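Local coordinates for penicillin-binding protein (PDB 3TG9) that probably binds penicillin and related beta-lactams through an active-site serine, as a serine hydrolase of the beta-lactamase family, at residues B[55-60]-B[228-233]; B[156-161]-B[224-229]; B[296-301]-B[311-316]. All coordinates share one frame; numbering follows the deposited sequence.

Interaction 1: B[55-60]-B[228-233]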
loop_
_atom_site.group_PDB
_atom_site.type_symbol
_atom_site.label_atom_id
_atom_site.label_comp_id
_atom_site.label_asym_id
_atom_site.label_seq_id
_atom_site.Cartn_x
_atom_site.Cartn_y
_atom_site.Cartn_z
ATOM N N SER B 55 13.368 7.553 11.841
ATOM C CA SER B 55 14.241 8.671 12.232
ATOM C C SER B 55 15.753 8.412 12.135
ATOM O O SER B 55 16.548 9.330 12.302
ATOM C CB SER B 55 13.921 9.138 13.663
ATOM O OG SER B 55 12.694 9.841 13.711
ATOM N N GLY B 56 16.161 7.177 11.894
ATOM C CA GLY B 56 17.577 6.897 11.748
ATOM C C GLY B 56 18.249 7.820 10.746
ATOM O O GLY B 56 19.420 8.168 10.903
ATOM N N CYS B 57 17.511 8.222 9.713
ATOM C CA CYS B 57 18.101 8.952 8.591
ATOM C C CYS B 57 18.106 10.475 8.760
ATOM O O CYS B 57 18.475 11.205 7.833
ATOM C CB CYS B 57 17.421 8.568 7.269
ATOM S SG CYS B 57 15.693 9.019 7.178
ATOM N N LYS B 58 17.681 10.955 9.926
ATOM C CA LYS B 58 17.884 12.359 10.279
ATOM C C LYS B 58 19.371 12.692 10.215
ATOM O O LYS B 58 19.744 13.829 9.939
ATOM C CB LYS B 58 17.350 12.672 11.677
ATOM C CG LYS B 58 15.847 12.861 11.747
ATOM C CD LYS B 58 15.431 13.540 13.052
ATOM C CE LYS B 58 13.964 13.926 12.995
ATOM N NZ LYS B 58 13.092 12.728 13.032
ATOM N N LEU B 59 20.210 11.688 10.472
ATOM C CA LEU B 59 21.663 11.825 10.362
ATOM C C LEU B 59 22.111 12.203 8.946
ATOM O O LEU B 59 23.032 13.012 8.782
ATOM C CB LEU B 59 22.367 10.534 10.793
ATOM C CG LEU B 59 23.894 10.491 10.631
ATOM C CD1 LEU B 59 24.564 11.660 11.335
ATOM C CD2 LEU B 59 24.433 9.187 11.167
ATOM N N PHE B 60 21.474 11.603 7.936
ATOM C CA PHE B 60 21.813 11.882 6.541
ATOM C C PHE B 60 21.432 13.319 6.219
ATOM O O PHE B 60 22.088 13.983 5.419
ATOM C CB PHE B 60 21.073 10.951 5.556
ATOM C CG PHE B 60 21.123 9.483 5.917
ATOM C CD1 PHE B 60 22.011 9.003 6.868
ATOM C CD2 PHE B 60 20.280 8.578 5.279
ATOM C CE1 PHE B 60 22.043 7.650 7.191
ATOM C CE2 PHE B 60 20.309 7.227 5.597
ATOM C CZ PHE B 60 21.194 6.768 6.561
ATOM N N GLY B 228 12.663 11.167 8.204
ATOM C CA GLY B 228 12.672 9.731 8.389
ATOM C C GLY B 228 12.237 8.936 7.178
ATOM O O GLY B 228 11.801 9.490 6.168
ATOM N N GLY B 229 12.382 7.620 7.270
ATOM C CA GLY B 229 11.782 6.735 6.293
ATOM C C GLY B 229 12.670 6.231 5.168
ATOM O O GLY B 229 12.166 5.559 4.266
ATOM N N ALA B 230 13.965 6.546 5.197
ATOM C CA ALA B 230 14.872 6.032 4.167
ATOM C C ALA B 230 15.119 4.536 4.356
ATOM O O ALA B 230 14.857 3.986 5.430
ATOM C CB ALA B 230 16.183 6.789 4.169
ATOM N N TYR B 231 15.611 3.883 3.303
ATOM C CA TYR B 231 15.888 2.448 3.331
ATOM C C TYR B 231 17.382 2.191 3.189
ATOM O O TYR B 231 18.052 2.857 2.410
ATOM C CB TYR B 231 15.170 1.730 2.190
ATOM C CG TYR B 231 13.651 1.619 2.320
ATOM C CD1 TYR B 231 13.056 0.439 2.759
ATOM C CD2 TYR B 231 12.818 2.679 1.980
ATOM C CE1 TYR B 231 11.676 0.317 2.873
ATOM C CE2 TYR B 231 11.412 2.566 2.087
ATOM C CZ TYR B 231 10.857 1.380 2.531
ATOM O OH TYR B 231 9.488 1.237 2.637
ATOM N N VAL B 232 17.900 1.227 3.942
ATOM C CA VAL B 232 19.272 0.780 3.766
ATOM C C VAL B 232 19.332 -0.698 4.086
ATOM O O VAL B 232 18.380 -1.254 4.636
ATOM C CB VAL B 232 20.250 1.503 4.725
ATOM C CG1 VAL B 232 20.212 3.011 4.512
ATOM C CG2 VAL B 232 19.931 1.148 6.165
ATOM N N THR B 233 20.452 -1.323 3.729
ATOM C CA THR B 233 20.809 -2.643 4.231
ATOM C C THR B 233 21.731 -2.422 5.427
ATOM O O THR B 233 22.336 -1.356 5.548
ATOM C CB THR B 233 21.599 -3.441 3.186
ATOM O OG1 THR B 233 22.795 -2.725 2.857
ATOM C CG2 THR B 233 20.772 -3.654 1.915
#
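Cys57 brings its sulfur against the backbone of Gly228 to Ala230, and this one atom carries much of the contact between 55-60 and 228-233. With chi1 at 64°, SG sits between the backbone N and the carbonyl carbon of its own residue, a setting that turns it to the passing chain. There it comes within 3.3 Å of Gly228 CA. It also receives a weak hydrogen bond from Ala230 N, 3.6 Å from Cys57 SG, with a fairly straight N-H...S angle of 161°. Beside that bond the Ala230 methyl lies along the cysteine, its CB 3.8 Å from Cys57 SG.

One helical turn on, the Phe60 ring continues the apolar surface. Val232 CG1 meets it at the edge, near the ring plane, 4.4 Å from Phe60 CE2, whereas Ala230 CB approaches obliquely. One ring face is taken by Cys57 CA, 3.9 Å above the plane and over its centre, so the ring lies against the turn that also carries the sulfur. Met237 and Leu240 of helix 234-245 also pack on Phe60.

At the other end Ser55 lies opposite Gly228, the two CA atoms 4.3 Å apart. Its CB points away from that chain, and Ser55 OG is hydrogen-bonded to Tyr152 OH. The buried amine Lys58 NZ is gripped by Tyr152 OH, Asn154 OD1 and Asp227 O. A serine three residues before a lysine, in a short 3-10 segment leading into helix 58-70, with a tyrosine hydroxyl bonded to both, fits the SxxK and (S/Y)xN elements of the penicillin-recognising serine enzyme fold; by that resemblance Ser55 is probably the nucleophile.

Interaction 2: B[156-161]-B[224-229]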
loop_
_atom_site.group_PDB
_atom_site.type_symbol
_atom_site.label_atom_id
_atom_site.label_comp_id
_atom_site.label_asym_id
_atom_site.label_seq_id
_atom_site.Cartn_x
_atom_site.Cartn_y
_atom_site.Cartn_z
ATOM N N GLY B 156 11.044 20.114 12.220
ATOM C CA GLY B 156 12.322 20.796 12.163
ATOM C C GLY B 156 13.279 20.173 11.167
ATOM O O GLY B 156 14.109 20.862 10.571
ATOM N N PHE B 157 13.182 18.862 10.980
ATOM C CA PHE B 157 14.045 18.209 9.999
ATOM C C PHE B 157 13.447 18.208 8.601
ATOM O O PHE B 157 14.173 18.067 7.616
ATOM C CB PHE B 157 14.491 16.816 10.461
ATOM C CG PHE B 157 15.788 16.842 11.218
ATOM C CD1 PHE B 157 15.865 17.453 12.463
ATOM C CD2 PHE B 157 16.939 16.299 10.670
ATOM C CE1 PHE B 157 17.066 17.502 13.163
ATOM C CE2 PHE B 157 18.148 16.349 11.358
ATOM C CZ PHE B 157 18.208 16.950 12.610
ATOM N N ILE B 158 12.130 18.386 8.514
ATOM C CA ILE B 158 11.505 18.698 7.229
ATOM C C ILE B 158 12.038 20.040 6.734
ATOM O O ILE B 158 12.463 20.163 5.585
ATOM C CB ILE B 158 9.965 18.796 7.324
ATOM C CG1 ILE B 158 9.355 17.433 7.643
ATOM C CG2 ILE B 158 9.405 19.346 6.020
ATOM C CD1 ILE B 158 9.555 16.417 6.536
ATOM N N LEU B 159 12.012 21.044 7.614
ATOM C CA LEU B 159 12.508 22.378 7.271
ATOM C C LEU B 159 13.956 22.339 6.780
ATOM O O LEU B 159 14.309 23.012 5.810
ATOM C CB LEU B 159 12.353 23.342 8.453
ATOM C CG LEU B 159 10.905 23.640 8.868
ATOM C CD1 LEU B 159 10.832 24.413 10.181
ATOM C CD2 LEU B 159 10.164 24.373 7.760
ATOM N N LEU B 160 14.796 21.555 7.450
ATOM C CA LEU B 160 16.169 21.375 6.993
ATOM C C LEU B 160 16.205 20.762 5.580
ATOM O O LEU B 160 17.012 21.154 4.741
ATOM C CB LEU B 160 16.964 20.524 7.986
ATOM C CG LEU B 160 17.437 21.174 9.300
ATOM C CD1 LEU B 160 18.067 20.138 10.219
ATOM C CD2 LEU B 160 18.415 22.321 9.054
ATOM N N GLY B 161 15.324 19.804 5.318
ATOM C CA GLY B 161 15.247 19.200 3.998
ATOM C C GLY B 161 14.913 20.222 2.929
ATOM O O GLY B 161 15.481 20.216 1.834
ATOM N N GLY B 224 10.077 8.155 2.053
ATOM C CA GLY B 224 10.857 8.708 3.143
ATOM C C GLY B 224 11.318 10.113 2.816
ATOM O O GLY B 224 11.264 10.535 1.655
ATOM N N GLY B 225 11.773 10.835 3.835
ATOM C CA GLY B 225 12.173 12.215 3.669
ATOM C C GLY B 225 13.253 12.633 4.648
ATOM O O GLY B 225 13.947 11.795 5.226
ATOM N N SER B 226 13.386 13.941 4.838
ATOM C CA SER B 226 14.467 14.499 5.634
ATOM C C SER B 226 14.309 14.232 7.132
ATOM O O SER B 226 15.258 14.403 7.895
ATOM C CB SER B 226 14.601 15.998 5.362
ATOM O OG SER B 226 13.359 16.662 5.547
ATOM N N ASP B 227 13.120 13.805 7.553
ATOM C CA ASP B 227 12.903 13.480 8.961
ATOM C C ASP B 227 12.827 11.977 9.246
ATOM O O ASP B 227 12.940 11.552 10.397
ATOM C CB ASP B 227 11.684 14.207 9.523
ATOM C CG ASP B 227 10.378 13.611 9.045
ATOM O OD1 ASP B 227 10.332 13.014 7.944
ATOM O OD2 ASP B 227 9.386 13.754 9.779
ATOM N N GLY B 228 12.663 11.167 8.204
ATOM C CA GLY B 228 12.672 9.731 8.389
ATOM C C GLY B 228 12.237 8.936 7.178
ATOM O O GLY B 228 11.801 9.490 6.168
ATOM N N GLY B 229 12.382 7.620 7.270
ATOM C CA GLY B 229 11.782 6.735 6.293
ATOM C C GLY B 229 12.670 6.231 5.168
ATOM O O GLY B 229 12.166 5.559 4.266
#
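Helix residues 156-161 face the irregular chain 224-229 at two points one turn apart, with CA atoms 5.0 Å apart for Phe157 and Asp227 and again 5.0 Å for Gly161 and Ser226. From the second of these points Ser226 reaches back along the helix. Its chi1 of 53° sets the hydroxyl between its own backbone N and carbonyl carbon and directs it at the helix, where Ser226 OG donates a short 2.6 Å hydrogen bond to Phe157 O. It comes in from the side of the carbonyl, at a C=O...OG angle of 121°, and tilted 32° from the carbonyl plane. Gly161 N, the regular helical donor, reaches this oxygen from the opposite face. Gly161 has no side chain, and its CA lies only 3.5 Å from Ser226 OG.

Asp227 and Ile158 run side by side, pointing the same way, with Ile158 CD1 3.8 Å from Asp227 OD1. The other carboxylate oxygen, OD2, is hydrogen-bonded to Tyr106 OH. Phe157 meets Asp227 through its base, CB to CB at 3.9 Å, and presents its ring edge to Ser226 O; Leu160 CD1 lies over one ring face.

Chemically, a buried hydroxyl is satisfied by a helix carbonyl that keeps its own helical bond. The loop is thereby fixed to helix 155-168 close to Asp227 O, which accepts a hydrogen bond from the putative active-site Lys58.

Interaction 3: B[296-301]-B[311-316]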
loop_
_atom_site.group_PDB
_atom_site.type_symbol
_atom_site.label_atom_id
_atom_site.label_comp_id
_atom_site.label_asym_id
_atom_site.label_seq_id
_atom_site.Cartn_x
_atom_site.Cartn_y
_atom_site.Cartn_z
ATOM N N VAL B 296 8.278 -0.687 11.931
ATOM C CA VAL B 296 9.696 -0.370 11.768
ATOM C C VAL B 296 10.388 -0.051 13.091
ATOM O O VAL B 296 9.865 0.719 13.902
ATOM C CB VAL B 296 9.868 0.886 10.911
ATOM C CG1 VAL B 296 11.313 1.342 10.925
ATOM C CG2 VAL B 296 9.383 0.642 9.488
ATOM N N CYS B 297 11.572 -0.621 13.303
ATOM C CA CYS B 297 12.478 -0.124 14.347
ATOM C C CYS B 297 13.941 -0.298 13.924
ATOM O O CYS B 297 14.263 -1.114 13.059
ATOM C CB CYS B 297 12.189 -0.744 15.717
ATOM S SG CYS B 297 12.460 -2.518 15.836
ATOM N N PHE B 298 14.817 0.497 14.524
ATOM C CA PHE B 298 16.169 0.652 14.022
ATOM C C PHE B 298 17.057 1.239 15.114
ATOM O O PHE B 298 16.684 2.210 15.757
ATOM C CB PHE B 298 16.146 1.593 12.820
ATOM C CG PHE B 298 17.507 1.930 12.263
ATOM C CD1 PHE B 298 18.246 0.982 11.562
ATOM C CD2 PHE B 298 18.038 3.206 12.419
ATOM C CE1 PHE B 298 19.480 1.295 11.020
ATOM C CE2 PHE B 298 19.263 3.525 11.879
ATOM C CZ PHE B 298 19.992 2.564 11.183
ATOM N N HIS B 299 18.219 0.633 15.324
ATOM C CA HIS B 299 19.234 1.198 16.213
ATOM C C HIS B 299 20.573 0.980 15.569
ATOM O O HIS B 299 20.860 -0.112 15.093
ATOM C CB HIS B 299 19.235 0.528 17.587
ATOM C CG HIS B 299 18.266 1.129 18.550
ATOM N ND1 HIS B 299 17.025 0.588 18.798
ATOM C CD2 HIS B 299 18.355 2.235 19.329
ATOM C CE1 HIS B 299 16.385 1.333 19.681
ATOM N NE2 HIS B 299 17.175 2.339 20.020
ATOM N N SER B 300 21.393 2.019 15.542
ATOM C CA SER B 300 22.730 1.881 14.992
ATOM C C SER B 300 23.691 2.812 15.720
ATOM O O SER B 300 23.301 3.897 16.155
ATOM C CB SER B 300 22.719 2.173 13.495
ATOM O OG SER B 300 23.867 1.641 12.871
ATOM N N ALA B 301 24.948 2.387 15.844
ATOM C CA ALA B 301 25.905 3.116 16.655
ATOM C C ALA B 301 27.344 2.899 16.222
ATOM O O ALA B 301 27.688 1.868 15.645
ATOM C CB ALA B 301 25.740 2.737 18.118
ATOM N N VAL B 311 24.569 -2.343 13.832
ATOM C CA VAL B 311 23.416 -1.940 13.045
ATOM C C VAL B 311 22.329 -2.949 13.324
ATOM O O VAL B 311 22.536 -4.142 13.138
ATOM C CB VAL B 311 23.712 -1.936 11.534
ATOM C CG1 VAL B 311 22.499 -1.465 10.764
ATOM C CG2 VAL B 311 24.919 -1.057 11.220
ATOM N N VAL B 312 21.185 -2.486 13.803
ATOM C CA VAL B 312 20.031 -3.366 13.945
ATOM C C VAL B 312 18.852 -2.832 13.133
ATOM O O VAL B 312 18.282 -1.794 13.464
ATOM C CB VAL B 312 19.637 -3.560 15.424
ATOM C CG1 VAL B 312 18.530 -4.580 15.547
ATOM C CG2 VAL B 312 20.854 -4.002 16.244
ATOM N N CYS B 313 18.517 -3.534 12.050
ATOM C CA CYS B 313 17.352 -3.200 11.232
ATOM C C CYS B 313 16.248 -4.217 11.499
ATOM O O CYS B 313 16.514 -5.411 11.591
ATOM C CB CYS B 313 17.718 -3.202 9.750
ATOM S SG CYS B 313 18.886 -1.930 9.234
ATOM N N ALA B 314 15.015 -3.753 11.652
ATOM C CA ALA B 314 13.895 -4.671 11.836
ATOM C C ALA B 314 12.638 -4.204 11.110
ATOM O O ALA B 314 12.326 -3.010 11.113
ATOM C CB ALA B 314 13.607 -4.872 13.305
ATOM N N ASN B 315 11.924 -5.152 10.494
ATOM C CA ASN B 315 10.635 -4.858 9.867
ATOM C C ASN B 315 9.471 -5.226 10.778
ATOM O O ASN B 315 8.467 -5.765 10.335
ATOM C CB ASN B 315 10.503 -5.482 8.457
ATOM C CG ASN B 315 10.381 -7.012 8.472
ATOM O OD1 ASN B 315 11.068 -7.702 9.237
ATOM N ND2 ASN B 315 9.511 -7.551 7.597
ATOM N N GLN B 316 9.647 -4.946 12.066
ATOM C CA GLN B 316 8.570 -5.008 13.049
ATOM C C GLN B 316 8.670 -3.774 13.941
ATOM O O GLN B 316 9.648 -3.023 13.874
ATOM C CB GLN B 316 8.664 -6.273 13.895
ATOM C CG GLN B 316 9.902 -6.323 14.769
ATOM C CD GLN B 316 10.006 -7.616 15.562
ATOM O OE1 GLN B 316 10.375 -8.661 15.026
ATOM N NE2 GLN B 316 9.696 -7.544 16.855
#
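Cys297 to Ser300 and Val311 to Ala314 pair in an antiparallel beta hairpin within the central sheet of the beta-lactamase-type fold. The strand axes approach to 4.7 Å, and their directions differ by 172°. The shortest backbone hydrogen bond lies in the His299-Val312 pair, where Val312 N reaches His299 O at 2.7 Å. Farther along, the match at Cys297 and Ala314 is less even: Ala314 N to Cys297 O is a 3.1 Å bond bent to 139° at the hydrogen, while the return bond from Cys297 N to Ala314 O is weak.

On the face carrying Phe298, Ser300, Val311 and Cys313, packing is close and helix 234-245 adds Met237. Phe298 has CG anti to the backbone N, which carries the ring over to the partner strand; there it crosses Val311 obliquely, CE1 to CG1. Cys313 SG comes to the ring edge, 4.9 Å from the Phe298 centroid and 80° off its normal, a sulfur-aromatic contact. The face with Cys297 and Ala314 is also buried, and Ala320 of helix 320-330 touches Cys297.

Regular pairing gives out past Ala314, toward the more open end. Gln316 is partly exposed; its CB points away from the neighbouring strand, and its side chain turns instead to Ser17 N through OE1. Back at the compact end, Ser300 OG is hydrogen-bonded to Val310 O and Trp241 NE1, and Val311 CG2 presses against that same hydroxyl oxygen, 3.3 Å from Ser300 OG.

Interactions 1 and 2 end on the same piece of chain, share Gly228 and Gly229, and have centres about 10 Å apart; Lys58 NZ joins them through Asp227 O. Interaction 3 follows both in sequence. Its centre lies about 10 Å from that of interaction 1, where Gly56 CA packs on Phe298 CE2, but about 18 Å from that of interaction 2, with nearest atoms about 7 Å apart. Interaction 1 therefore stands between the hairpin 296-303/308-314 of the large antiparallel sheet and the helical region holding helix 155-168. This places the start of helix 58-70, with its probable nucleophile, at the junction of the two regions, as in penicillin-recognising enzymes.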